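Long-range contacts in uncharacterized protein (Bacteroides eggerthii, PDB 4FTD), which is of unknown function but combines an immunoglobulin-like domain with a six-bladed beta-propeller and may act in carbohydrate metabolism: residues E117-Y122 and C443-K448; V345-E350 and A427-F432; E85-L90 and D100-V105. All blocks are in the same frame, centred on the assembly; numbering follows the deposited sequence.

Interaction 1. Residues E117-Y122 and C443-K448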
loop_
_atom_site.group_PDB
_atom_site.type_symbol
_atom_site.label_atom_id
_atom_site.label_comp_id
_atom_site.label_asym_id
_atom_site.label_seq_id
_atom_site.Cartn_x
_atom_site.Cartn_y
_atom_site.Cartn_z
ATOM N N GLU A 117 -10.447 -4.625 5.513
ATOM C CA GLU A 117 -11.514 -5.646 5.565
ATOM C C GLU A 117 -12.474 -5.550 4.367
ATOM O O GLU A 117 -13.366 -6.388 4.243
ATOM C CB GLU A 117 -12.371 -5.473 6.823
ATOM C CG GLU A 117 -11.638 -5.398 8.143
ATOM C CD GLU A 117 -11.407 -6.755 8.746
ATOM O OE1 GLU A 117 -10.753 -7.591 8.082
ATOM O OE2 GLU A 117 -11.886 -6.964 9.884
ATOM N N LYS A 118 -12.314 -4.526 3.516
ATOM C CA LYS A 118 -13.183 -4.282 2.359
ATOM C C LYS A 118 -12.397 -4.159 1.029
ATOM O O LYS A 118 -12.551 -3.179 0.301
ATOM C CB LYS A 118 -14.013 -3.022 2.623
ATOM C CG LYS A 118 -14.915 -3.124 3.850
ATOM C CD LYS A 118 -15.494 -1.764 4.224
ATOM C CE LYS A 118 -16.783 -1.454 3.500
ATOM N NZ LYS A 118 -17.951 -1.965 4.294
ATOM N N PRO A 119 -11.557 -5.166 0.712
ATOM C CA PRO A 119 -10.843 -5.147 -0.549
ATOM C C PRO A 119 -11.752 -5.318 -1.750
ATOM O O PRO A 119 -12.738 -6.029 -1.670
ATOM C CB PRO A 119 -9.926 -6.370 -0.452
ATOM C CG PRO A 119 -10.643 -7.303 0.435
ATOM C CD PRO A 119 -11.384 -6.463 1.424
ATOM N N THR A 120 -11.464 -4.608 -2.829
ATOM C CA THR A 120 -12.051 -4.898 -4.143
ATOM C C THR A 120 -10.840 -5.319 -4.943
ATOM O O THR A 120 -9.884 -4.536 -5.117
ATOM C CB THR A 120 -12.743 -3.697 -4.773
ATOM O OG1 THR A 120 -13.844 -3.356 -3.948
ATOM C CG2 THR A 120 -13.288 -4.035 -6.167
ATOM N N VAL A 121 -10.844 -6.568 -5.378
ATOM C CA VAL A 121 -9.697 -7.172 -6.067
ATOM C C VAL A 121 -9.942 -7.392 -7.552
ATOM O O VAL A 121 -10.973 -7.917 -7.930
ATOM C CB VAL A 121 -9.325 -8.522 -5.414
ATOM C CG1 VAL A 121 -8.115 -9.138 -6.100
ATOM C CG2 VAL A 121 -9.028 -8.316 -3.927
ATOM N N TYR A 122 -8.980 -6.974 -8.378
ATOM C CA TYR A 122 -8.945 -7.278 -9.804
ATOM C C TYR A 122 -7.701 -8.136 -9.980
ATOM O O TYR A 122 -6.552 -7.644 -9.972
ATOM C CB TYR A 122 -8.907 -6.007 -10.639
ATOM C CG TYR A 122 -10.063 -5.104 -10.314
ATOM C CD1 TYR A 122 -11.360 -5.392 -10.754
ATOM C CD2 TYR A 122 -9.876 -3.977 -9.532
ATOM C CE1 TYR A 122 -12.434 -4.558 -10.440
ATOM C CE2 TYR A 122 -10.935 -3.150 -9.204
ATOM C CZ TYR A 122 -12.200 -3.431 -9.650
ATOM O OH TYR A 122 -13.172 -2.529 -9.300
ATOM N N CYS A 443 -5.542 -4.325 -5.788
ATOM C CA CYS A 443 -6.419 -4.401 -4.619
ATOM C C CYS A 443 -6.765 -2.994 -4.180
ATOM O O CYS A 443 -5.850 -2.206 -3.885
ATOM C CB CYS A 443 -5.705 -5.094 -3.478
ATOM S SG CYS A 443 -5.119 -6.718 -3.920
ATOM N N GLU A 444 -8.054 -2.672 -4.157
ATOM C CA GLU A 444 -8.540 -1.329 -3.824
ATOM C C GLU A 444 -9.286 -1.376 -2.497
ATOM O O GLU A 444 -10.052 -2.317 -2.227
ATOM C CB GLU A 444 -9.478 -0.812 -4.916
ATOM C CG GLU A 444 -8.887 -0.859 -6.324
ATOM C CD GLU A 444 -9.668 -0.041 -7.347
ATOM O OE1 GLU A 444 -10.882 0.177 -7.152
ATOM O OE2 GLU A 444 -9.074 0.395 -8.354
ATOM N N PHE A 445 -9.100 -0.329 -1.702
ATOM C CA PHE A 445 -9.689 -0.225 -0.369
ATOM C C PHE A 445 -10.261 1.162 -0.121
ATOM O O PHE A 445 -9.645 2.158 -0.488
ATOM C CB PHE A 445 -8.631 -0.459 0.702
ATOM C CG PHE A 445 -7.881 -1.754 0.550
ATOM C CD1 PHE A 445 -6.708 -1.808 -0.214
ATOM C CD2 PHE A 445 -8.314 -2.903 1.167
ATOM C CE1 PHE A 445 -6.011 -2.983 -0.348
ATOM C CE2 PHE A 445 -7.606 -4.077 1.043
ATOM C CZ PHE A 445 -6.454 -4.116 0.281
ATOM N N PRO A 446 -11.412 1.238 0.541
ATOM C CA PRO A 446 -11.958 2.543 0.916
ATOM C C PRO A 446 -11.307 3.092 2.201
ATOM O O PRO A 446 -10.607 2.361 2.889
ATOM C CB PRO A 446 -13.434 2.224 1.179
ATOM C CG PRO A 446 -13.416 0.817 1.687
ATOM C CD PRO A 446 -12.301 0.128 0.939
ATOM N N ILE A 447 -11.515 4.371 2.505
ATOM C CA ILE A 447 -11.156 4.894 3.826
ATOM C C ILE A 447 -12.065 4.188 4.866
ATOM O O ILE A 447 -13.185 3.795 4.558
ATOM C CB ILE A 447 -11.241 6.454 3.956
ATOM C CG1 ILE A 447 -12.666 7.006 3.734
ATOM C CG2 ILE A 447 -10.228 7.136 3.020
ATOM C CD1 ILE A 447 -12.918 8.382 4.356
ATOM N N LYS A 448 -11.556 3.990 6.072
ATOM C CA LYS A 448 -12.376 3.527 7.182
ATOM C C LYS A 448 -13.483 4.553 7.464
ATOM O O LYS A 448 -13.298 5.754 7.267
ATOM C CB LYS A 448 -11.548 3.346 8.454
ATOM C CG LYS A 448 -10.592 2.165 8.481
ATOM C CD LYS A 448 -10.100 1.904 9.909
ATOM C CE LYS A 448 -8.966 0.893 9.935
ATOM N NZ LYS A 448 -7.730 1.369 9.243
HETATM O O HOH W 1 -13.374 -1.985 -1.782
#
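Tyr-122 and Glu-444 both hold CG anti to the carbonyl carbon, beside the backbone N (chi1 -56° and -53°). The Glu-444 chain runs on extended from there, and its carboxylate meets the edge of the Tyr-122 ring. This pairing belongs to the Velcro closure of the beta-propeller. The first propeller strand of the chain, 120-125, joins the last, 439-446, and forms an edge of the blade.

The strands are antiparallel. Thr-120 and Glu-444 form a hydrogen-bonded pair, with Thr-120 N to Glu-444 O at 2.8 Å and Glu-444 N to Thr-120 O also at 2.8 Å. Their side chains share a face with the Tyr-122 contact, where Tyr-122 CE2 lies 3.8 Å from Glu-444 CD, near the ring plane. Ring and carboxylate planes stand 85° apart. The stronger polar partner of Glu-444 is Lys-428 on the next strand, which forms a salt bridge with OE1.

On the other face, Val-121 CG2 lies 4.2 Å from Cys-443 SG in the non-hydrogen-bonded pair. Pro-119 CB comes within 3.6 Å of Phe-445 CE2. The Phe-445 ring also makes edge-to-face contacts with Phe-116 and Tyr-398.

Beyond the bridged pairs the contact thins out. Lys-118 and Pro-446 cross at about a right angle, with Lys-118 CB 4.0 Å from Pro-446 CD, while the end of the lysine leads away. One water links this end to the Thr-120/Glu-444 pair. It donates to Lys-118 O and, weakly, to Glu-444 O. The same water lies 2.6 Å from Thr-120 OG1, which stands beside its own backbone N.

Interaction 2. Residues V345-E350 and A427-F432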
loop_
_atom_site.group_PDB
_atom_site.type_symbol
_atom_site.label_atom_id
_atom_site.label_comp_id
_atom_site.label_asym_id
_atom_site.label_seq_id
_atom_site.Cartn_x
_atom_site.Cartn_y
_atom_site.Cartn_z
ATOM N N VAL A 345 3.645 4.128 1.772
ATOM C CA VAL A 345 2.406 4.756 1.329
ATOM C C VAL A 345 1.767 5.498 2.489
ATOM O O VAL A 345 1.542 4.883 3.531
ATOM C CB VAL A 345 1.384 3.652 0.906
ATOM C CG1 VAL A 345 0.086 4.256 0.409
ATOM C CG2 VAL A 345 1.982 2.773 -0.164
ATOM N N THR A 346 1.504 6.805 2.326
ATOM C CA THR A 346 0.759 7.581 3.316
ATOM C C THR A 346 -0.661 7.753 2.800
ATOM O O THR A 346 -0.861 8.222 1.691
ATOM C CB THR A 346 1.378 8.956 3.589
ATOM O OG1 THR A 346 2.703 8.763 4.083
ATOM C CG2 THR A 346 0.539 9.746 4.647
ATOM N N PHE A 347 -1.645 7.393 3.626
ATOM C CA PHE A 347 -3.039 7.387 3.215
ATOM C C PHE A 347 -3.975 7.641 4.388
ATOM O O PHE A 347 -3.963 6.875 5.364
ATOM C CB PHE A 347 -3.387 6.043 2.574
ATOM C CG PHE A 347 -4.809 5.940 2.110
ATOM C CD1 PHE A 347 -5.204 6.534 0.918
ATOM C CD2 PHE A 347 -5.760 5.231 2.856
ATOM C CE1 PHE A 347 -6.528 6.444 0.479
ATOM C CE2 PHE A 347 -7.089 5.155 2.431
ATOM C CZ PHE A 347 -7.472 5.754 1.237
ATOM N N ASN A 348 -4.783 8.705 4.274
ATOM C CA ASN A 348 -5.797 9.068 5.272
ATOM C C ASN A 348 -5.230 9.013 6.698
ATOM O O ASN A 348 -5.790 8.364 7.614
ATOM C CB ASN A 348 -7.040 8.159 5.092
ATOM C CG ASN A 348 -8.265 8.645 5.861
ATOM O OD1 ASN A 348 -8.476 9.843 6.026
ATOM N ND2 ASN A 348 -9.095 7.697 6.325
ATOM N N GLU A 349 -4.079 9.671 6.848
ATOM C CA GLU A 349 -3.379 9.823 8.130
ATOM C C GLU A 349 -2.748 8.553 8.709
ATOM O O GLU A 349 -2.309 8.551 9.850
ATOM C CB GLU A 349 -4.253 10.535 9.145
ATOM C CG GLU A 349 -4.759 11.869 8.597
ATOM C CD GLU A 349 -5.676 12.581 9.550
ATOM O OE1 GLU A 349 -5.282 12.751 10.724
ATOM O OE2 GLU A 349 -6.786 12.963 9.124
ATOM N N GLU A 350 -2.638 7.509 7.907
ATOM C CA GLU A 350 -1.865 6.321 8.286
ATOM C C GLU A 350 -0.718 6.133 7.319
ATOM O O GLU A 350 -0.700 6.751 6.277
ATOM C CB GLU A 350 -2.759 5.092 8.374
ATOM C CG GLU A 350 -3.649 5.136 9.621
ATOM C CD GLU A 350 -4.198 3.776 10.019
ATOM O OE1 GLU A 350 -4.307 2.835 9.194
ATOM O OE2 GLU A 350 -4.521 3.657 11.199
ATOM N N ALA A 427 -9.643 9.125 -0.643
ATOM C CA ALA A 427 -10.891 8.344 -0.703
ATOM C C ALA A 427 -10.663 6.850 -0.945
ATOM O O ALA A 427 -11.311 6.028 -0.309
ATOM C CB ALA A 427 -11.809 8.899 -1.776
ATOM N N LYS A 428 -9.742 6.500 -1.846
ATOM C CA LYS A 428 -9.510 5.106 -2.216
ATOM C C LYS A 428 -8.007 4.833 -2.336
ATOM O O LYS A 428 -7.301 5.587 -2.992
ATOM C CB LYS A 428 -10.242 4.823 -3.540
ATOM C CG LYS A 428 -10.594 3.369 -3.807
ATOM C CD LYS A 428 -11.566 3.232 -4.985
ATOM C CE LYS A 428 -10.884 3.343 -6.343
ATOM N NZ LYS A 428 -11.840 3.081 -7.460
ATOM N N LEU A 429 -7.532 3.750 -1.711
ATOM C CA LEU A 429 -6.146 3.307 -1.777
ATOM C C LEU A 429 -6.097 2.079 -2.683
ATOM O O LEU A 429 -6.708 1.045 -2.368
ATOM C CB LEU A 429 -5.607 2.921 -0.388
ATOM C CG LEU A 429 -4.199 2.304 -0.315
ATOM C CD1 LEU A 429 -3.196 3.297 -0.864
ATOM C CD2 LEU A 429 -3.847 1.869 1.108
ATOM N N CYS A 430 -5.326 2.178 -3.756
ATOM C CA CYS A 430 -5.214 1.124 -4.770
ATOM C C CYS A 430 -3.787 0.607 -4.776
ATOM O O CYS A 430 -2.866 1.385 -4.946
ATOM C CB CYS A 430 -5.610 1.671 -6.120
ATOM S SG CYS A 430 -7.159 2.594 -6.137
ATOM N N LEU A 431 -3.617 -0.687 -4.499
ATOM C CA LEU A 431 -2.319 -1.331 -4.364
ATOM C C LEU A 431 -2.159 -2.348 -5.489
ATOM O O LEU A 431 -3.115 -3.005 -5.884
ATOM C CB LEU A 431 -2.190 -2.014 -2.991
ATOM C CG LEU A 431 -2.479 -1.123 -1.771
ATOM C CD1 LEU A 431 -2.296 -1.972 -0.520
ATOM C CD2 LEU A 431 -1.580 0.125 -1.700
ATOM N N PHE A 432 -0.940 -2.449 -5.991
ATOM C CA PHE A 432 -0.571 -3.354 -7.073
ATOM C C PHE A 432 0.686 -4.085 -6.694
ATOM O O PHE A 432 1.617 -3.482 -6.129
ATOM C CB PHE A 432 -0.319 -2.538 -8.314
ATOM C CG PHE A 432 0.327 -3.284 -9.481
ATOM C CD1 PHE A 432 1.717 -3.303 -9.634
ATOM C CD2 PHE A 432 -0.485 -3.826 -10.517
ATOM C CE1 PHE A 432 2.306 -3.920 -10.737
ATOM C CE2 PHE A 432 0.094 -4.406 -11.629
ATOM C CZ PHE A 432 1.495 -4.463 -11.728
#
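Phe-347 lays its ring flat against Leu-429, and this CH-pi contact is the heart of the pairing. Leu-429 CB sits over the ring centre, 3.6 Å from the centroid of Phe-347 and only 6° off the ring normal. Asn-348 CB lies over the opposite face, offset toward the rim. With CG anti to the backbone N (chi1 -180°), Phe-347 reaches across to strand 427-432.

Contacts with the backbone come next. Phe-347 CE1 is 3.6 Å from Lys-428 C, and Lys-428 N lies at the ring edge, in its plane. The edge thus meets a classic beta bulge, in which Ala-427 and Lys-428 both face Glu-419.

The other apolar contact joins two methyl groups: Val-345 CG1 lies 3.6 Å from Leu-429 CD1. Ile-418 also packs on Phe-347 and Leu-429. An alanine at Phe-347 would probably open a gap beside Leu-429 CB and the bulge backbone.

No hydrogen bond crosses between the segments. Within 345-350, a type I' turn runs from Phe-347 to Glu-350, with Phe-347 N to Glu-350 O and Glu-350 N to Phe-347 O each at 2.9 Å. The two strand axes come no closer than 9.1 Å, too far for a shared sheet. Such face-to-face packing of separate sheets through apolar side chains is characteristic of adjacent beta-propeller blades.

Interaction 3. Residues E85-L90 and D100-V105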
loop_
_atom_site.group_PDB
_atom_site.type_symbol
_atom_site.label_atom_id
_atom_site.label_comp_id
_atom_site.label_asym_id
_atom_site.label_seq_id
_atom_site.Cartn_x
_atom_site.Cartn_y
_atom_site.Cartn_z
ATOM N N GLU A 85 -16.738 5.480 26.934
ATOM C CA GLU A 85 -18.056 5.009 27.345
ATOM C C GLU A 85 -18.257 4.991 28.860
ATOM O O GLU A 85 -17.301 4.946 29.634
ATOM C CB GLU A 85 -18.380 3.645 26.745
ATOM C CG GLU A 85 -17.637 2.467 27.328
ATOM C CD GLU A 85 -18.095 1.166 26.704
ATOM O OE1 GLU A 85 -17.976 1.027 25.465
ATOM O OE2 GLU A 85 -18.581 0.288 27.454
ATOM N N LYS A 86 -19.529 5.042 29.256
ATOM C CA LYS A 86 -19.932 5.002 30.648
ATOM C C LYS A 86 -21.330 4.402 30.736
ATOM O O LYS A 86 -22.196 4.752 29.942
ATOM C CB LYS A 86 -19.911 6.425 31.245
ATOM C CG LYS A 86 -20.284 6.465 32.718
ATOM C CD LYS A 86 -20.002 7.788 33.406
ATOM C CE LYS A 86 -20.505 7.732 34.849
ATOM N NZ LYS A 86 -19.793 8.630 35.797
ATOM N N THR A 87 -21.535 3.521 31.711
ATOM C CA THR A 87 -22.836 2.897 32.010
ATOM C C THR A 87 -23.328 3.433 33.369
ATOM O O THR A 87 -22.529 3.680 34.254
ATOM C CB THR A 87 -22.713 1.369 32.048
ATOM O OG1 THR A 87 -22.258 0.921 30.771
ATOM C CG2 THR A 87 -24.039 0.686 32.335
ATOM N N GLN A 88 -24.631 3.674 33.475
ATOM C CA GLN A 88 -25.344 4.133 34.683
ATOM C C GLN A 88 -26.653 3.295 34.734
ATOM O O GLN A 88 -27.145 2.834 33.703
ATOM C CB GLN A 88 -25.819 5.598 34.587
ATOM C CG GLN A 88 -24.780 6.697 34.508
ATOM C CD GLN A 88 -24.145 6.944 35.849
ATOM O OE1 GLN A 88 -23.289 6.193 36.276
ATOM N NE2 GLN A 88 -24.573 7.991 36.525
ATOM N N VAL A 89 -27.226 3.155 35.927
ATOM C CA VAL A 89 -28.489 2.466 36.126
ATOM C C VAL A 89 -29.620 3.443 35.822
ATOM O O VAL A 89 -29.606 4.564 36.297
ATOM C CB VAL A 89 -28.625 1.888 37.564
ATOM C CG1 VAL A 89 -30.037 1.415 37.809
ATOM C CG2 VAL A 89 -27.666 0.713 37.764
ATOM N N LEU A 90 -30.545 3.043 34.954
ATOM C CA LEU A 90 -31.788 3.769 34.749
ATOM C C LEU A 90 -32.853 2.940 35.440
ATOM O O LEU A 90 -33.124 1.801 35.029
ATOM C CB LEU A 90 -32.156 3.930 33.282
ATOM C CG LEU A 90 -33.471 4.673 33.005
ATOM C CD1 LEU A 90 -33.323 5.642 31.873
ATOM C CD2 LEU A 90 -34.601 3.703 32.679
ATOM N N ASP A 100 -34.401 -2.130 37.019
ATOM C CA ASP A 100 -33.156 -1.446 36.679
ATOM C C ASP A 100 -32.638 -1.875 35.292
ATOM O O ASP A 100 -32.532 -3.060 34.984
ATOM C CB ASP A 100 -32.092 -1.740 37.723
ATOM C CG ASP A 100 -32.306 -0.981 39.051
ATOM O OD1 ASP A 100 -33.158 -0.068 39.129
ATOM O OD2 ASP A 100 -31.574 -1.292 40.027
ATOM N N TYR A 101 -32.338 -0.881 34.460
ATOM C CA TYR A 101 -31.745 -1.074 33.141
ATOM C C TYR A 101 -30.332 -0.504 33.222
ATOM O O TYR A 101 -30.106 0.502 33.900
ATOM C CB TYR A 101 -32.555 -0.287 32.083
ATOM C CG TYR A 101 -33.923 -0.867 31.783
ATOM C CD1 TYR A 101 -35.033 -0.543 32.570
ATOM C CD2 TYR A 101 -34.123 -1.704 30.695
ATOM C CE1 TYR A 101 -36.288 -1.055 32.286
ATOM C CE2 TYR A 101 -35.376 -2.227 30.420
ATOM C CZ TYR A 101 -36.454 -1.888 31.221
ATOM O OH TYR A 101 -37.707 -2.391 30.965
ATOM N N LEU A 102 -29.390 -1.151 32.543
ATOM C CA LEU A 102 -28.015 -0.668 32.435
ATOM C C LEU A 102 -27.922 0.157 31.152
ATOM O O LEU A 102 -27.994 -0.386 30.036
ATOM C CB LEU A 102 -27.010 -1.829 32.414
ATOM C CG LEU A 102 -26.649 -2.328 33.799
ATOM C CD1 LEU A 102 -25.675 -3.511 33.709
ATOM C CD2 LEU A 102 -26.057 -1.154 34.582
HETATM N N MSE A 103 -27.758 1.466 31.321
HETATM C CA MSE A 103 -27.774 2.396 30.206
HETATM C C MSE A 103 -26.373 2.871 29.860
HETATM O O MSE A 103 -25.739 3.530 30.667
HETATM C CB MSE A 103 -28.689 3.578 30.514
HETATM C CG MSE A 103 -28.775 4.570 29.364
HETATM SE SE MSE A 103 -30.182 5.900 29.625
HETATM C CE MSE A 103 -29.153 7.597 29.192
ATOM N N LYS A 104 -25.925 2.547 28.639
ATOM C CA LYS A 104 -24.572 2.861 28.183
ATOM C C LYS A 104 -24.590 4.028 27.197
ATOM O O LYS A 104 -25.365 4.022 26.233
ATOM C CB LYS A 104 -23.924 1.641 27.521
ATOM C CG LYS A 104 -22.441 1.824 27.174
ATOM C CD LYS A 104 -21.920 0.673 26.323
ATOM C CE LYS A 104 -21.875 -0.630 27.110
ATOM N NZ LYS A 104 -21.320 -1.724 26.272
ATOM N N VAL A 105 -23.758 5.034 27.476
ATOM C CA VAL A 105 -23.565 6.173 26.585
ATOM C C VAL A 105 -22.092 6.134 26.121
ATOM O O VAL A 105 -21.190 5.947 26.943
ATOM C CB VAL A 105 -23.908 7.526 27.236
ATOM C CG1 VAL A 105 -23.522 8.663 26.307
ATOM C CG2 VAL A 105 -25.405 7.619 27.576
#
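Leu-90 and Met-103, modelled as selenomethionine, meet on the more buried face of this antiparallel hairpin, with Leu-90 CD1 3.9 Å from Met-103 SE. Tyr-101 and Val-105 point to the same face, as do Lys-86 and Gln-88, whose ends lead away from the other strand. The edge of the Tyr-101 ring meets Leu-90 O, and Tyr-101 OH bonds to Glu-39. Backbone bonds are regular: Lys-86 with Val-105, Gln-88 with Met-103 and Leu-90 with Tyr-101 each exchange two.

The other face is more open to solvent. Thr-87 CG2 touches Leu-102 CD2 at 3.5 Å, crossing at about a right angle, and Val-89 CG2 is 4.0 Å from the same Leu-102 CD2. Val-89 CG1 packs 3.5 Å from Asp-100 CG, whose OD1 forms a salt bridge with Arg-91. With CG between its backbone N and carbonyl carbon (chi1 73°) and the chain extended beyond, Glu-85 brings OE2 to Lys-104 NZ, a long salt bridge at 3.6 Å.

The hairpin belongs to the immunoglobulin-like domain. Strand 98-106 lies between 85-93 and 43-45, and runs parallel to the latter. Ile-20 of strand 17-22 and Met-75 of strand 74-75 pack on Leu-90 and Met-103.

In the fold
Interactions 1 and 2 lie in the propeller, with centres 10 Å apart, and meet in the sheet that holds strands 426-435 and 439-446. These strands are neighbours there, probably joined by hydrogen bonds such as Phe-445 N to Leu-429 O at 2.8 Å. Interaction 1 adds the chain's early strand to that sheet, and interaction 2 packs the same sheet on the preceding blade. Ile-447 bridges them, its CG2 3.6 Å from Phe-347 CZ. Interaction 3 stands apart in the N-terminal immunoglobulin-like domain. Its centre is 37 Å from that of interaction 1, and their nearest atoms are about 17 Å apart. From interaction 2 it is 38 Å between centres and about 20 Å between nearest atoms.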